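Sortase family protein (Streptococcus agalactiae, PDB 4D7W) probably acts as a class C sortase, a cysteine transpeptidase that takes part in assembling the type 2B pilus of this Gram-positive bacterium. Local coordinates at residues K28-N31 / K32-K35. Numbering follows the deposited sequence.
Sequences KEYN and KQFK
Gln-33 folds back on Tyr-30 and gives Tyr-30 O two hydrogen bonds, one from its own backbone N and one from its side-chain NE2. The backbone bond is nearly straight (167° at the hydrogen), while Gln-33 NE2 reaches Tyr-30 O at 3.1 Å from the opposite face of the carbonyl plane. A glutamine suits this place: with CG between the backbone N and the carbonyl carbon (chi1 78°), its chain turns back far enough for the amide to serve an oxygen three residues earlier. One residue before, Lys-32 N bonds to Glu-29 O at 3.1 Å and only weakly to Lys-28 O, so the backbone pairing tightens to i to i+3 steps, as in a turn of 3-10 type. Water 1 bridges Asn-31 O, to which it donates at 2.8 Å, and Lys-35 N, whose weak bond it accepts.

The aromatic contacts lie between two buried residues, Tyr-30 and Phe-34. The flat tyrosine ring offers a face to the same NE2, which lies 3.5 Å above its centre with the amide steeply inclined, so the polar group meets the pi face as well as the carbonyl. Tyr-30 CE2 also touches Phe-34 CE2 at 3.8 Å; the ring planes stand oblique, and Tyr-30 comes to the edge of Phe-34, whose face receives Gln-33 CG.

On the exposed side, where long charged chains can stay solvated, Glu-29 OE1 and Lys-32 NZ form a long salt bridge of 3.7 Å, reached by bending the lysine at its last torsion (chi4 64°).

The turn links helix 17-31 to the short helix 34-37. Asparagine, both acceptor and donor, suits position 31: its buried side chain accepts from Leu-98 N through OD1 and donates to Gly-101 O through ND2, tying the turn to the loop between strands 90-92 and 105-115, and Tyr-30 packs against Tyr-51 of helix 45-52.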
loop_
_atom_site.group_PDB
_atom_site.type_symbol
_atom_site.label_atom_id
_atom_site.label_comp_id
_atom_site.label_asym_id
_atom_site.label_seq_id
_atom_site.Cartn_x
_atom_site.Cartn_y
_atom_site.Cartn_z
ATOM N N LYS A 28 3.890 7.613 -11.855
ATOM C CA LYS A 28 3.253 8.914 -11.697
ATOM C C LYS A 28 2.182 9.126 -12.748
ATOM O O LYS A 28 1.092 9.611 -12.459
ATOM C CB LYS A 28 4.289 10.028 -11.764
ATOM C CG LYS A 28 5.258 10.009 -10.608
ATOM C CD LYS A 28 6.124 11.255 -10.651
ATOM C CE LYS A 28 7.047 11.310 -9.467
ATOM N NZ LYS A 28 7.899 12.530 -9.586
ATOM N N GLU A 29 2.498 8.774 -13.982
ATOM C CA GLU A 29 1.529 8.891 -15.051
ATOM C C GLU A 29 0.305 8.040 -14.716
ATOM O O GLU A 29 -0.830 8.482 -14.852
ATOM C CB GLU A 29 2.143 8.457 -16.375
ATOM C CG GLU A 29 1.368 8.913 -17.562
ATOM C CD GLU A 29 1.410 10.420 -17.723
ATOM O OE1 GLU A 29 2.255 11.079 -17.071
ATOM O OE2 GLU A 29 0.597 10.945 -18.507
ATOM N N TYR A 30 0.554 6.814 -14.274
ATOM C CA TYR A 30 -0.520 5.914 -13.872
ATOM C C TYR A 30 -1.426 6.552 -12.821
ATOM O O TYR A 30 -2.642 6.588 -12.980
ATOM C CB TYR A 30 0.071 4.621 -13.343
ATOM C CG TYR A 30 -0.949 3.569 -12.952
ATOM C CD1 TYR A 30 -1.402 2.628 -13.881
ATOM C CD2 TYR A 30 -1.430 3.491 -11.649
ATOM C CE1 TYR A 30 -2.310 1.645 -13.524
ATOM C CE2 TYR A 30 -2.341 2.514 -11.276
ATOM C CZ TYR A 30 -2.778 1.592 -12.221
ATOM O OH TYR A 30 -3.685 0.626 -11.850
ATOM N N ASN A 31 -0.831 7.073 -11.753
ATOM C CA ASN A 31 -1.617 7.640 -10.657
ATOM C C ASN A 31 -2.364 8.928 -11.028
ATOM O O ASN A 31 -3.200 9.419 -10.263
ATOM C CB ASN A 31 -0.709 7.904 -9.459
ATOM C CG ASN A 31 -0.705 6.760 -8.469
ATOM O OD1 ASN A 31 -1.219 5.680 -8.753
ATOM N ND2 ASN A 31 -0.104 6.985 -7.306
ATOM N N LYS A 32 -2.055 9.488 -12.190
ATOM C CA LYS A 32 -2.760 10.690 -12.648
ATOM C C LYS A 32 -4.208 10.401 -13.005
ATOM O O LYS A 32 -5.047 11.290 -12.955
ATOM C CB LYS A 32 -2.062 11.305 -13.872
ATOM C CG LYS A 32 -0.924 12.223 -13.527
ATOM C CD LYS A 32 -0.379 12.890 -14.778
ATOM C CE LYS A 32 0.783 13.798 -14.446
ATOM N NZ LYS A 32 1.931 13.020 -13.912
ATOM N N GLN A 33 -4.505 9.159 -13.372
ATOM C CA GLN A 33 -5.841 8.839 -13.861
ATOM C C GLN A 33 -6.925 8.946 -12.793
ATOM O O GLN A 33 -8.087 9.186 -13.110
ATOM C CB GLN A 33 -5.870 7.432 -14.452
ATOM C CG GLN A 33 -5.926 6.326 -13.420
ATOM C CD GLN A 33 -5.770 4.961 -14.057
ATOM O OE1 GLN A 33 -6.730 4.410 -14.599
ATOM N NE2 GLN A 33 -4.550 4.415 -14.021
ATOM N N PHE A 34 -6.557 8.760 -11.532
ATOM C CA PHE A 34 -7.575 8.608 -10.481
ATOM C C PHE A 34 -8.394 9.877 -10.234
ATOM O O PHE A 34 -9.555 9.795 -9.822
ATOM C CB PHE A 34 -6.914 8.120 -9.201
ATOM C CG PHE A 34 -6.410 6.718 -9.321
ATOM C CD1 PHE A 34 -7.267 5.647 -9.119
ATOM C CD2 PHE A 34 -5.105 6.468 -9.723
ATOM C CE1 PHE A 34 -6.813 4.340 -9.272
ATOM C CE2 PHE A 34 -4.651 5.166 -9.889
ATOM C CZ PHE A 34 -5.506 4.106 -9.665
ATOM N N LYS A 35 -7.813 11.036 -10.526
ATOM C CA LYS A 35 -8.525 12.297 -10.354
ATOM C C LYS A 35 -9.822 12.290 -11.162
ATOM O O LYS A 35 -10.851 12.767 -10.688
ATOM C CB LYS A 35 -7.651 13.485 -10.762
ATOM C CG LYS A 35 -8.211 14.830 -10.312
ATOM C CD LYS A 35 -7.308 15.992 -10.710
ATOM C CE LYS A 35 -7.925 17.322 -10.289
ATOM N NZ LYS A 35 -7.099 18.497 -10.693
HETATM O O HOH W 1 -4.979 11.434 -9.652
#